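Local structure of NANS (YJHS), A 9-O-acetyl N-acetylneuraminic acid esterase (3PT5) at residues M33-G38 and D82-Q87; P75-P80 and T99-V104; P232-D237 and E328-F333. The protein probably removes the 9-O-acetyl group from 9-O-acetyl-N-acetylneuraminate, a step that lets Escherichia coli grow on this host-derived sialic acid. One frame throughout, in Å; residues are numbered along the deposited sequence.

Contact 1: residues M33-G38 and D82-Q87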
ATOM      1  N   MET A  33      -1.272  -2.651   2.139  1.00 10.60           N
ATOM      2  CA  MET A  33      -0.055  -3.442   2.010  1.00  9.16           C
ATOM      3  C   MET A  33      -0.348  -4.932   1.924  1.00  9.08           C
ATOM      4  O   MET A  33      -1.463  -5.338   1.653  1.00  9.52           O
ATOM      5  CB  MET A  33       0.875  -3.130   3.185  1.00  9.39           C
ATOM      6  CG  MET A  33       0.229  -3.215   4.550  1.00  9.50           C
ATOM      7  SD  MET A  33       1.436  -3.026   5.879  1.00 11.03           S
ATOM      8  CE  MET A  33       2.382  -4.551   5.700  1.00 11.69           C
ATOM      9  N   ALA A  34       0.668  -5.763   2.158  1.00  8.65           N
ATOM     10  CA  ALA A  34       0.546  -7.162   1.881  1.00  9.11           C
ATOM     11  C   ALA A  34      -0.135  -7.910   3.026  1.00  9.41           C
ATOM     12  O   ALA A  34       0.517  -8.456   3.901  1.00  9.17           O
ATOM     13  CB  ALA A  34       1.958  -7.743   1.605  1.00  9.62           C
ATOM     14  N   TYR A  35      -1.464  -7.913   3.016  1.00  8.13           N
ATOM     15  CA  TYR A  35      -2.254  -8.700   3.944  1.00  7.85           C
ATOM     16  C   TYR A  35      -3.113  -9.741   3.234  1.00  8.17           C
ATOM     17  O   TYR A  35      -3.884 -10.411   3.860  1.00  9.22           O
ATOM     18  CB  TYR A  35      -3.078  -7.810   4.854  1.00  9.57           C
ATOM     19  CG  TYR A  35      -2.343  -7.429   6.135  1.00  7.03           C
ATOM     20  CD1 TYR A  35      -1.301  -6.496   6.104  1.00  7.12           C
ATOM     21  CD2 TYR A  35      -2.667  -8.015   7.367  1.00  6.85           C
ATOM     22  CE1 TYR A  35      -0.656  -6.117   7.252  1.00  8.92           C
ATOM     23  CE2 TYR A  35      -2.008  -7.641   8.530  1.00 10.33           C
ATOM     24  CZ  TYR A  35      -0.995  -6.695   8.457  1.00 10.20           C
ATOM     25  OH  TYR A  35      -0.353  -6.334   9.651  1.00 13.40           O
ATOM     26  N   GLY A  36      -2.931  -9.913   1.922  1.00  7.89           N
ATOM     27  CA  GLY A  36      -3.561 -11.046   1.232  1.00  7.98           C
ATOM     28  C   GLY A  36      -2.941 -12.360   1.660  1.00  8.41           C
ATOM     29  O   GLY A  36      -1.713 -12.524   1.584  1.00  8.64           O
ATOM     30  N   GLU A  37      -3.781 -13.297   2.115  1.00  8.08           N
ATOM     31  CA  GLU A  37      -3.273 -14.582   2.654  1.00  7.93           C
ATOM     32  C   GLU A  37      -3.188 -15.723   1.642  1.00  8.48           C
ATOM     33  O   GLU A  37      -2.567 -16.756   1.936  1.00  8.29           O
ATOM     34  CB  GLU A  37      -4.081 -15.007   3.885  1.00  7.94           C
ATOM     35  CG  GLU A  37      -3.739 -14.211   5.113  1.00  6.96           C
ATOM     36  CD  GLU A  37      -4.662 -14.510   6.281  1.00  8.61           C
ATOM     37  OE1 GLU A  37      -5.638 -15.314   6.158  1.00 11.01           O
ATOM     38  OE2 GLU A  37      -4.394 -13.957   7.348  1.00 11.19           O
ATOM     39  N   GLY A  38      -3.811 -15.578   0.466  1.00  7.70           N
ATOM     40  CA  GLY A  38      -3.682 -16.575  -0.563  1.00  9.04           C
ATOM     41  C   GLY A  38      -2.280 -16.572  -1.174  1.00  9.72           C
ATOM     42  O   GLY A  38      -1.582 -15.555  -1.175  1.00  8.81           O
ATOM     43  N   ASP A  82       7.292  -2.344   3.151  1.00 11.34           N
ATOM     44  CA  ASP A  82       6.568  -1.457   4.059  1.00 10.98           C
ATOM     45  C   ASP A  82       7.218  -1.450   5.437  1.00 11.31           C
ATOM     46  O   ASP A  82       8.132  -2.246   5.706  1.00 11.58           O
ATOM     47  CB  ASP A  82       5.100  -1.881   4.079  1.00 11.68           C
ATOM     48  CG  ASP A  82       4.372  -1.531   2.745  1.00 14.14           C
ATOM     49  OD1 ASP A  82       4.240  -0.322   2.458  1.00 15.03           O
ATOM     50  OD2 ASP A  82       3.933  -2.446   1.990  1.00 14.91           O
ATOM     51  N   VAL A  83       6.763  -0.554   6.316  1.00 10.96           N
ATOM     52  CA  VAL A  83       7.324  -0.434   7.655  1.00 12.16           C
ATOM     53  C   VAL A  83       7.165  -1.737   8.422  1.00 11.79           C
ATOM     54  O   VAL A  83       8.072  -2.154   9.179  1.00 12.12           O
ATOM     55  CB  VAL A  83       6.633   0.708   8.432  1.00 12.05           C
ATOM     56  CG1 VAL A  83       7.268   0.901   9.795  1.00 13.59           C
ATOM     57  CG2 VAL A  83       6.664   1.999   7.615  1.00 13.21           C
ATOM     58  N   GLN A  84       6.015  -2.383   8.240  1.00 11.54           N
ATOM     59  CA  GLN A  84       5.835  -3.732   8.752  1.00 11.98           C
ATOM     60  C   GLN A  84       6.257  -4.799   7.748  1.00 12.32           C
ATOM     61  O   GLN A  84       5.785  -4.819   6.603  1.00 12.43           O
ATOM     62  CB  GLN A  84       4.390  -3.955   9.141  1.00 11.43           C
ATOM     63  CG  GLN A  84       4.186  -5.252   9.876  1.00 11.17           C
ATOM     64  CD  GLN A  84       2.735  -5.540  10.102  1.00 11.67           C
ATOM     65  OE1 GLN A  84       1.860  -4.858   9.535  1.00  8.80           O
ATOM     66  NE2 GLN A  84       2.452  -6.571  10.889  1.00 14.28           N
ATOM     67  N   ASP A  85       7.128  -5.705   8.183  1.00 12.77           N
ATOM     68  CA  ASP A  85       7.691  -6.732   7.313  1.00 11.02           C
ATOM     69  C   ASP A  85       6.840  -7.998   7.333  1.00 11.18           C
ATOM     70  O   ASP A  85       6.780  -8.697   8.358  1.00 11.13           O
ATOM     71  CB  ASP A  85       9.133  -7.032   7.792  1.00 11.70           C
ATOM     72  CG  ASP A  85       9.879  -8.023   6.906  1.00 12.98           C
ATOM     73  OD1 ASP A  85       9.268  -8.703   6.050  1.00 13.47           O
ATOM     74  OD2 ASP A  85      11.121  -8.146   7.102  1.00 15.05           O
ATOM     75  N   MET A  86       6.145  -8.267   6.219  1.00 10.38           N
ATOM     76  CA  MET A  86       5.251  -9.427   6.129  1.00  9.63           C
ATOM     77  C   MET A  86       5.875 -10.614   5.390  1.00  9.60           C
ATOM     78  O   MET A  86       5.205 -11.619   5.156  1.00 10.19           O
ATOM     79  CB  MET A  86       3.934  -9.036   5.417  1.00  9.68           C
ATOM     80  CG  MET A  86       3.158  -7.864   6.046  1.00 11.39           C
ATOM     81  SD  MET A  86       2.695  -8.130   7.765  1.00 12.27           S
ATOM     82  CE  MET A  86       1.343  -9.279   7.519  1.00 11.99           C
ATOM     83  N   GLN A  87       7.151 -10.506   5.020  1.00 10.21           N
ATOM     84  CA  GLN A  87       7.751 -11.432   4.069  1.00 10.45           C
ATOM     85  C   GLN A  87       7.931 -12.847   4.587  1.00 10.27           C
ATOM     86  O   GLN A  87       8.107 -13.760   3.791  1.00 11.30           O
ATOM     87  CB  GLN A  87       9.072 -10.880   3.531  1.00 10.98           C
ATOM     88  CG  GLN A  87       8.961  -9.527   2.828  1.00 11.10           C
ATOM     89  CD  GLN A  87      10.244  -9.194   2.165  1.00 13.07           C
ATOM     90  OE1 GLN A  87      11.321  -9.490   2.708  1.00 13.03           O
ATOM     91  NE2 GLN A  87      10.172  -8.544   1.007  1.00 12.71           N
TER
HETATM   92  O   HOH W   1       3.625  -5.104   2.547  1.00 12.07           O
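The phenol of Tyr35 is gripped in two ways by 82-87. Over one face of its ring stands the methyl of Met86, with CE 3.7 Å from the Tyr35 ring centroid and 16° off the normal, a CH-pi contact displaced toward the rim. Met86 SD lies more obliquely beside the same ring, completing a Met-aromatic contact. At the ring edge the hydroxyl takes over: Tyr35 OH donates to Gln84 OE1 at 2.7 Å, on a lone pair in the carbonyl plane with a C=O...donor angle of 105°. Methyl above and amide at the rim together would restrict how the phenol can tilt and turn.

The torsions explain the approach. Gln84 is extended, with CG anti to its backbone N, so its amide reaches the hydroxyl, whereas Met86 is bent at chi2 and chi3 and curls back over the ring. Met33 crosses both at about a right angle; its CG sits in the crowded position between backbone N and carbonyl carbon, and a bend at chi3 presses CE against Met86 CG at 3.4 Å, tighter than usual for two carbons.

Farther out, one water bridges the two segments: it accepts from Ala34 N at 3.1 Å and donates to Asp82 OD2 at 2.7 Å. The other carboxylate oxygen, Asp82 OD1, is held by Cys130 N at strand 122-130. Ala34 is the centre of an inverse gamma turn, and Asp85 OD1 receives Gln87 N in an Asx turn. Tyr35 also touches Ser30 and meets the His312 ring. Ser30 belongs to a Gly-Gln-Ser-Asn sequence at the C-terminal end of strand 20-28, consistent with the first conserved block of SGNH hydrolases, so this buried loop pair probably borders the active site of that fold.

Contact 2: residues P75-P80 and T99-V104; sequences PLTHCP and TQYGTV
Two parts of one long irregular connection, running from strand 73-75 to helix 107-114, fold back on each other here, and a buried histidine joins them. His78 NE2 donates to Tyr101 O at 2.6 Å; an N-H...acceptor angle of 165° makes the bond nearly straight, and the oxygen lies in the imidazole plane. NE2 must therefore carry a proton.

Two more carbonyls border the same ring edge, Thr99 O at 3.2 Å from His78 CE1 and Thr103 O at 3.3 Å from His78 CD2. Three oxygens around one imidazole could favour positive charge on the ring, though the bond needs only a proton on NE2. Thr103 O, buried here, has no hydrogen-bond partner in the model and faces carbon, including Cys79 CB.

The Tyr101 ring turns one face to the imidazole, its CG in the crowded position between backbone N and carbonyl carbon. His78 CE1 sits above the centre of the phenol ring, although the ring planes are 35° apart and the pair is oblique. At the far end, Thr77 OG1 and Tyr101 OH share a hydrogen bond of 2.8 Å, meeting tip to tip near the phenol plane. Gly102, at positive phi, brings no side chain to the Cys79 sulfur and gives its N-H to His90 ND1.

His62 lies almost parallel to the Tyr101 ring. Leu76 pairs by its backbone with Ile52 of strand 52-55 and packs on Ile126 of strand 122-130, while Val104 rests on Ser315 and Arg319 of helix 315-335.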
ATOM      1  N   PRO A  75      13.960  -4.478  -6.932  1.00 12.08           N
ATOM      2  CA  PRO A  75      12.725  -4.951  -7.561  1.00 11.75           C
ATOM      3  C   PRO A  75      11.510  -4.867  -6.639  1.00 11.96           C
ATOM      4  O   PRO A  75      11.600  -5.144  -5.438  1.00 11.67           O
ATOM      5  CB  PRO A  75      13.016  -6.405  -7.894  1.00 12.04           C
ATOM      6  CG  PRO A  75      14.548  -6.481  -8.007  1.00 12.43           C
ATOM      7  CD  PRO A  75      15.022  -5.506  -6.938  1.00 12.12           C
ATOM      8  N   LEU A  76      10.375  -4.473  -7.213  1.00 11.68           N
ATOM      9  CA  LEU A  76       9.121  -4.524  -6.448  1.00 11.08           C
ATOM     10  C   LEU A  76       8.538  -5.909  -6.598  1.00 11.65           C
ATOM     11  O   LEU A  76       8.511  -6.454  -7.695  1.00 13.01           O
ATOM     12  CB  LEU A  76       8.134  -3.482  -6.948  1.00 11.16           C
ATOM     13  CG  LEU A  76       6.713  -3.575  -6.394  1.00  9.72           C
ATOM     14  CD1 LEU A  76       6.644  -3.328  -4.910  1.00 10.26           C
ATOM     15  CD2 LEU A  76       5.840  -2.559  -7.162  1.00 11.70           C
ATOM     16  N   THR A  77       8.075  -6.484  -5.487  1.00 12.40           N
ATOM     17  CA  THR A  77       7.517  -7.836  -5.541  1.00 12.49           C
ATOM     18  C   THR A  77       6.136  -7.839  -4.901  1.00 12.10           C
ATOM     19  O   THR A  77       5.607  -6.780  -4.557  1.00 12.56           O
ATOM     20  CB  THR A  77       8.434  -8.923  -4.888  1.00 13.84           C
ATOM     21  OG1 THR A  77       8.396  -8.833  -3.453  1.00 15.28           O
ATOM     22  CG2 THR A  77       9.895  -8.740  -5.348  1.00 13.81           C
ATOM     23  N   HIS A  78       5.560  -9.027  -4.761  1.00 11.31           N
ATOM     24  CA  HIS A  78       4.219  -9.137  -4.151  1.00 10.00           C
ATOM     25  C   HIS A  78       4.158  -8.770  -2.673  1.00 11.17           C
ATOM     26  O   HIS A  78       3.075  -8.496  -2.143  1.00  9.65           O
ATOM     27  CB  HIS A  78       3.679 -10.542  -4.350  1.00 10.78           C
ATOM     28  CG  HIS A  78       4.500 -11.581  -3.660  1.00 11.36           C
ATOM     29  ND1 HIS A  78       5.595 -12.174  -4.263  1.00 12.11           N
ATOM     30  CD2 HIS A  78       4.417 -12.113  -2.416  1.00 12.09           C
ATOM     31  CE1 HIS A  78       6.144 -13.031  -3.413  1.00  9.70           C
ATOM     32  NE2 HIS A  78       5.459 -13.006  -2.284  1.00 10.74           N
ATOM     33  N   CYS A  79       5.317  -8.735  -2.007  1.00 10.69           N
ATOM     34  CA  CYS A  79       5.354  -8.434  -0.575  1.00 11.34           C
ATOM     35  C   CYS A  79       6.353  -7.318  -0.305  1.00 11.70           C
ATOM     36  O   CYS A  79       7.525  -7.598  -0.051  1.00 11.51           O
ATOM     37  CB  CYS A  79       5.695  -9.706   0.217  1.00 11.16           C
ATOM     38  SG  CYS A  79       5.368  -9.532   1.972  1.00 12.95           S
ATOM     39  N   PRO A  80       5.916  -6.047  -0.431  1.00 11.49           N
ATOM     40  CA  PRO A  80       6.845  -4.917  -0.457  1.00 11.27           C
ATOM     41  C   PRO A  80       7.497  -4.547   0.875  1.00 11.11           C
ATOM     42  O   PRO A  80       7.178  -5.080   1.938  1.00 11.59           O
ATOM     43  CB  PRO A  80       5.943  -3.739  -0.917  1.00 11.84           C
ATOM     44  CG  PRO A  80       4.791  -4.370  -1.625  1.00 11.73           C
ATOM     45  CD  PRO A  80       4.551  -5.626  -0.803  1.00 12.34           C
ATOM     46  N   THR A  99      10.753 -17.262  -3.651  1.00 19.53           N
ATOM     47  CA  THR A  99       9.890 -16.627  -4.646  1.00 18.26           C
ATOM     48  C   THR A  99       8.447 -16.477  -4.181  1.00 17.49           C
ATOM     49  O   THR A  99       7.765 -15.524  -4.600  1.00 17.66           O
ATOM     50  CB  THR A  99       9.851 -17.419  -5.943  1.00 18.29           C
ATOM     51  OG1 THR A  99       9.345 -18.737  -5.687  1.00 18.48           O
ATOM     52  CG2 THR A  99      11.249 -17.494  -6.583  1.00 18.71           C
ATOM     53  N   GLN A 100       7.982 -17.426  -3.369  1.00 16.51           N
ATOM     54  CA  GLN A 100       6.574 -17.465  -2.902  1.00 15.11           C
ATOM     55  C   GLN A 100       6.441 -17.130  -1.417  1.00 14.80           C
ATOM     56  O   GLN A 100       5.559 -17.659  -0.738  1.00 16.23           O
ATOM     57  CB  GLN A 100       5.960 -18.854  -3.116  1.00 16.73           C
ATOM     58  CG  GLN A 100       5.736 -19.250  -4.540  1.00 20.04           C
ATOM     59  CD  GLN A 100       5.031 -20.591  -4.651  1.00 21.70           C
ATOM     60  OE1 GLN A 100       5.543 -21.591  -4.156  1.00 25.43           O
ATOM     61  NE2 GLN A 100       3.855 -20.617  -5.306  1.00 25.34           N
ATOM     62  N   TYR A 101       7.296 -16.246  -0.943  1.00 12.94           N
ATOM     63  CA  TYR A 101       7.345 -15.863   0.467  1.00 12.01           C
ATOM     64  C   TYR A 101       6.190 -14.952   0.852  1.00 11.52           C
ATOM     65  O   TYR A 101       5.743 -14.140   0.059  1.00 10.79           O
ATOM     66  CB  TYR A 101       8.660 -15.138   0.771  1.00 12.34           C
ATOM     67  CG  TYR A 101       9.023 -14.037  -0.230  1.00 12.12           C
ATOM     68  CD1 TYR A 101       8.605 -12.715  -0.037  1.00 11.06           C
ATOM     69  CD2 TYR A 101       9.776 -14.318  -1.348  1.00 10.11           C
ATOM     70  CE1 TYR A 101       8.911 -11.723  -0.941  1.00 12.16           C
ATOM     71  CE2 TYR A 101      10.091 -13.334  -2.277  1.00 13.22           C
ATOM     72  CZ  TYR A 101       9.655 -12.031  -2.066  1.00 12.72           C
ATOM     73  OH  TYR A 101       9.966 -11.048  -2.960  1.00 14.33           O
ATOM     74  N   GLY A 102       5.718 -15.069   2.082  1.00 10.52           N
ATOM     75  CA  GLY A 102       4.885 -14.018   2.642  1.00 10.38           C
ATOM     76  C   GLY A 102       3.470 -13.898   2.115  1.00  9.60           C
ATOM     77  O   GLY A 102       2.902 -14.817   1.526  1.00 10.57           O
ATOM     78  N   THR A 103       2.902 -12.730   2.387  1.00  9.25           N
ATOM     79  CA  THR A 103       1.553 -12.392   1.974  1.00  8.83           C
ATOM     80  C   THR A 103       1.599 -11.535   0.707  1.00  9.29           C
ATOM     81  O   THR A 103       2.669 -11.217   0.206  1.00  9.80           O
ATOM     82  CB  THR A 103       0.899 -11.569   3.084  1.00  8.77           C
ATOM     83  OG1 THR A 103       1.875 -10.639   3.577  1.00 11.23           O
ATOM     84  CG2 THR A 103       0.419 -12.507   4.178  1.00  7.92           C
ATOM     85  N   VAL A 104       0.426 -11.188   0.174  1.00  7.72           N
ATOM     86  CA  VAL A 104       0.361 -10.486  -1.110  1.00  8.13           C
ATOM     87  C   VAL A 104      -0.252  -9.100  -0.939  1.00  8.08           C
ATOM     88  O   VAL A 104      -1.301  -8.969  -0.311  1.00  8.57           O
ATOM     89  CB  VAL A 104      -0.483 -11.288  -2.108  1.00  7.68           C
ATOM     90  CG1 VAL A 104      -0.654 -10.564  -3.434  1.00  7.13           C
ATOM     91  CG2 VAL A 104       0.191 -12.659  -2.359  1.00  8.63           C
TER

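Contact 3: residues P232-D237 and E328-F333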
ATOM      1  N   PRO A 232      -2.249  14.391  -6.024  1.00 12.84           N
ATOM      2  CA  PRO A 232      -3.402  13.608  -5.623  1.00 11.49           C
ATOM      3  C   PRO A 232      -3.116  12.518  -4.578  1.00 10.90           C
ATOM      4  O   PRO A 232      -2.090  11.819  -4.627  1.00 10.46           O
ATOM      5  CB  PRO A 232      -3.865  12.944  -6.927  1.00 11.69           C
ATOM      6  CG  PRO A 232      -2.670  12.893  -7.785  1.00 11.36           C
ATOM      7  CD  PRO A 232      -1.853  14.113  -7.417  1.00 11.58           C
ATOM      8  N   TRP A 233      -4.054  12.404  -3.663  1.00 10.43           N
ATOM      9  CA  TRP A 233      -4.164  11.283  -2.739  1.00  9.86           C
ATOM     10  C   TRP A 233      -5.351  10.454  -3.203  1.00  9.99           C
ATOM     11  O   TRP A 233      -6.486  10.900  -3.159  1.00 10.84           O
ATOM     12  CB  TRP A 233      -4.375  11.744  -1.297  1.00 11.68           C
ATOM     13  CG  TRP A 233      -3.115  12.247  -0.696  1.00  9.95           C
ATOM     14  CD1 TRP A 233      -2.316  13.217  -1.213  1.00 10.50           C
ATOM     15  CD2 TRP A 233      -2.507  11.832   0.541  1.00 12.87           C
ATOM     16  NE1 TRP A 233      -1.235  13.439  -0.387  1.00 11.33           N
ATOM     17  CE2 TRP A 233      -1.328  12.600   0.701  1.00 13.09           C
ATOM     18  CE3 TRP A 233      -2.839  10.882   1.519  1.00 12.64           C
ATOM     19  CZ2 TRP A 233      -0.464  12.438   1.805  1.00 12.75           C
ATOM     20  CZ3 TRP A 233      -1.988  10.730   2.628  1.00 15.30           C
ATOM     21  CH2 TRP A 233      -0.821  11.507   2.760  1.00 13.37           C
ATOM     22  N   PHE A 234      -5.058   9.236  -3.630  1.00  8.29           N
ATOM     23  CA  PHE A 234      -6.065   8.260  -4.007  1.00  8.83           C
ATOM     24  C   PHE A 234      -6.372   7.423  -2.786  1.00  9.00           C
ATOM     25  O   PHE A 234      -5.550   6.623  -2.326  1.00  9.47           O
ATOM     26  CB  PHE A 234      -5.559   7.403  -5.154  1.00  9.04           C
ATOM     27  CG  PHE A 234      -5.199   8.203  -6.354  1.00 11.64           C
ATOM     28  CD1 PHE A 234      -6.189   8.619  -7.256  1.00 10.34           C
ATOM     29  CD2 PHE A 234      -3.884   8.595  -6.552  1.00  9.80           C
ATOM     30  CE1 PHE A 234      -5.842   9.383  -8.389  1.00 10.40           C
ATOM     31  CE2 PHE A 234      -3.527   9.359  -7.666  1.00 10.92           C
ATOM     32  CZ  PHE A 234      -4.513   9.769  -8.575  1.00 10.91           C
ATOM     33  N   CYS A 235      -7.524   7.704  -2.202  1.00  9.72           N
ATOM     34  CA  CYS A 235      -7.839   7.137  -0.890  1.00  9.62           C
ATOM     35  C   CYS A 235      -8.793   5.967  -1.093  1.00  9.88           C
ATOM     36  O   CYS A 235      -9.914   6.134  -1.591  1.00 10.07           O
ATOM     37  CB  CYS A 235      -8.460   8.209   0.002  1.00 10.90           C
ATOM     38  SG  CYS A 235      -7.367   9.576   0.283  1.00 12.04           S
ATOM     39  N   GLY A 236      -8.352   4.772  -0.730  1.00  9.91           N
ATOM     40  CA  GLY A 236      -9.139   3.578  -0.974  1.00 10.62           C
ATOM     41  C   GLY A 236     -10.104   3.242   0.143  1.00 10.37           C
ATOM     42  O   GLY A 236      -9.899   3.576   1.314  1.00 11.09           O
ATOM     43  N   ASP A 237     -11.147   2.527  -0.241  1.00 10.16           N
ATOM     44  CA  ASP A 237     -12.159   2.040   0.687  1.00  9.69           C
ATOM     45  C   ASP A 237     -11.620   0.879   1.559  1.00  9.38           C
ATOM     46  O   ASP A 237     -10.423   0.510   1.498  1.00  9.53           O
ATOM     47  CB  ASP A 237     -13.370   1.593  -0.154  1.00  8.96           C
ATOM     48  CG  ASP A 237     -14.717   1.700   0.586  1.00  9.98           C
ATOM     49  OD1 ASP A 237     -14.743   2.014   1.798  1.00 11.44           O
ATOM     50  OD2 ASP A 237     -15.762   1.463  -0.077  1.00 11.59           O
ATOM     51  N   GLU A 328      -7.407   2.812 -12.721  1.00 11.04           N
ATOM     52  CA  GLU A 328      -8.433   3.625 -13.404  1.00 11.72           C
ATOM     53  C   GLU A 328      -8.405   5.076 -12.858  1.00 11.29           C
ATOM     54  O   GLU A 328      -8.469   6.051 -13.625  1.00 11.00           O
ATOM     55  CB  GLU A 328      -9.824   3.047 -13.165  1.00 12.67           C
ATOM     56  CG  GLU A 328     -10.148   1.707 -13.801  1.00 19.86           C
ATOM     57  CD  GLU A 328     -11.405   1.082 -13.153  1.00 24.94           C
ATOM     58  OE1 GLU A 328     -12.308   1.866 -12.746  1.00 26.57           O
ATOM     59  OE2 GLU A 328     -11.473  -0.178 -13.022  1.00 27.54           O
ATOM     60  N   ALA A 329      -8.346   5.217 -11.531  1.00 10.29           N
ATOM     61  CA  ALA A 329      -8.347   6.544 -10.913  1.00  9.35           C
ATOM     62  C   ALA A 329      -7.104   7.374 -11.208  1.00  9.80           C
ATOM     63  O   ALA A 329      -7.184   8.603 -11.416  1.00 10.02           O
ATOM     64  CB  ALA A 329      -8.613   6.441  -9.406  1.00 10.01           C
ATOM     65  N   ILE A 330      -5.952   6.713 -11.213  1.00  9.09           N
ATOM     66  CA  ILE A 330      -4.703   7.403 -11.463  1.00 10.04           C
ATOM     67  C   ILE A 330      -4.623   7.883 -12.933  1.00 10.05           C
ATOM     68  O   ILE A 330      -4.296   9.029 -13.192  1.00 10.94           O
ATOM     69  CB  ILE A 330      -3.524   6.461 -11.136  1.00  9.58           C
ATOM     70  CG1 ILE A 330      -3.453   6.197  -9.626  1.00  9.76           C
ATOM     71  CG2 ILE A 330      -2.217   7.043 -11.687  1.00 13.17           C
ATOM     72  CD1 ILE A 330      -2.548   4.952  -9.311  1.00  8.60           C
ATOM     73  N   LEU A 331      -5.008   7.015 -13.858  1.00 11.33           N
ATOM     74  CA  LEU A 331      -5.016   7.366 -15.286  1.00 12.13           C
ATOM     75  C   LEU A 331      -5.988   8.495 -15.566  1.00 12.42           C
ATOM     76  O   LEU A 331      -5.653   9.453 -16.270  1.00 13.73           O
ATOM     77  CB  LEU A 331      -5.345   6.153 -16.164  1.00 13.32           C
ATOM     78  CG  LEU A 331      -4.350   4.982 -16.172  1.00 14.75           C
ATOM     79  CD1 LEU A 331      -4.964   3.809 -16.943  1.00 15.79           C
ATOM     80  CD2 LEU A 331      -2.991   5.368 -16.772  1.00 17.33           C
ATOM     81  N   GLN A 332      -7.184   8.399 -14.995  1.00 12.96           N
ATOM     82  CA  GLN A 332      -8.184   9.446 -15.144  1.00 13.19           C
ATOM     83  C   GLN A 332      -7.680  10.784 -14.620  1.00 13.39           C
ATOM     84  O   GLN A 332      -7.815  11.807 -15.295  1.00 15.05           O
ATOM     85  CB  GLN A 332      -9.478   9.070 -14.457  1.00 13.95           C
ATOM     86  CG  GLN A 332     -10.565  10.093 -14.729  1.00 17.14           C
ATOM     87  CD  GLN A 332     -11.894   9.699 -14.165  1.00 23.24           C
ATOM     88  OE1 GLN A 332     -12.733  10.552 -13.885  1.00 26.40           O
ATOM     89  NE2 GLN A 332     -12.115   8.401 -14.013  1.00 25.76           N
ATOM     90  N   PHE A 333      -7.096  10.796 -13.423  1.00 12.71           N
ATOM     91  CA  PHE A 333      -6.642  12.048 -12.845  1.00 12.42           C
ATOM     92  C   PHE A 333      -5.638  12.725 -13.769  1.00 12.65           C
ATOM     93  O   PHE A 333      -5.748  13.914 -14.085  1.00 12.17           O
ATOM     94  CB  PHE A 333      -5.995  11.844 -11.482  1.00 12.41           C
ATOM     95  CG  PHE A 333      -5.503  13.109 -10.885  1.00 11.44           C
ATOM     96  CD1 PHE A 333      -6.371  13.911 -10.130  1.00 12.38           C
ATOM     97  CD2 PHE A 333      -4.199  13.539 -11.093  1.00 11.01           C
ATOM     98  CE1 PHE A 333      -5.932  15.110  -9.604  1.00 14.63           C
ATOM     99  CE2 PHE A 333      -3.759  14.756 -10.570  1.00 13.39           C
ATOM    100  CZ  PHE A 333      -4.632  15.533  -9.822  1.00 12.94           C
TER
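Packing here is almost entirely apolar and comes in two forms, aliphatic groups over aromatic faces and plain side-chain contacts. The frame is strand 233-236 under helix 328-333, whose axes come within 9.9 Å and run nearly antiparallel, at 154° between their N-to-C directions.

Two CH-pi contacts, one donated from each side, carry the first form. From the helix, Ile330 CG1 lies over the Phe234 face, 3.8 Å from the Phe234 ring centroid and 14° off the normal. From the strand side, Pro232 CG lies over the Phe333 face, 3.8 Å from the Phe333 centroid and 22° off the normal. Both carbons are displaced toward the rim. The pyrrolidine thus lies against the Phe333 ring, with CB and CD also near its far carbons.

The second form begins at the edge of the Phe234 ring, where its tip, CZ, meets Phe333 CB at 3.9 Å, the methylene lying in the ring plane. Ala329 adds two further contacts: its CB is 3.9 Å from Phe234 CD1, and the backbone oxygen Ala329 O comes to 3.4 Å from Phe234 CE1. That oxygen already accepts Phe333 N within the helix. Phe333 CG is anti to its backbone N, which carries the ring off the helix toward Pro232.

Trp233 and Cys235 point to the other face of the sheet, where helix 203-218 covers them. The strand pairs with 182-189 and 265-268, and Ile330 and Ala329 reach Cys187 and Val268 of these neighbours. A mostly parallel sheet between helices is the three-layer alpha/beta/alpha sandwich of SGNH hydrolases, and this contact joins its C-terminal helix to the central sheet.

All three contacts are buried, but they join different parts of the fold. Contacts 1 and 2 are loop against loop, with centres 8 Å apart, and their segments alternate along the chain; they touch where Thr103 OG1 probably bonds to Ala34 O and Val104 N to Gly36 O. Contact 3 joins strand to helix on the opposite side of the chain's centre, its centre 22 and 23 Å from theirs. The loop contacts meet some of their polar atoms with side-chain bonds, although Thr103 O is left without a partner, whereas contact 3 has no hydrogen bond between its segments and packs mainly hydrocarbon. Helix 315-335 serves both contact 3 and, at its start, Val104 of contact 2.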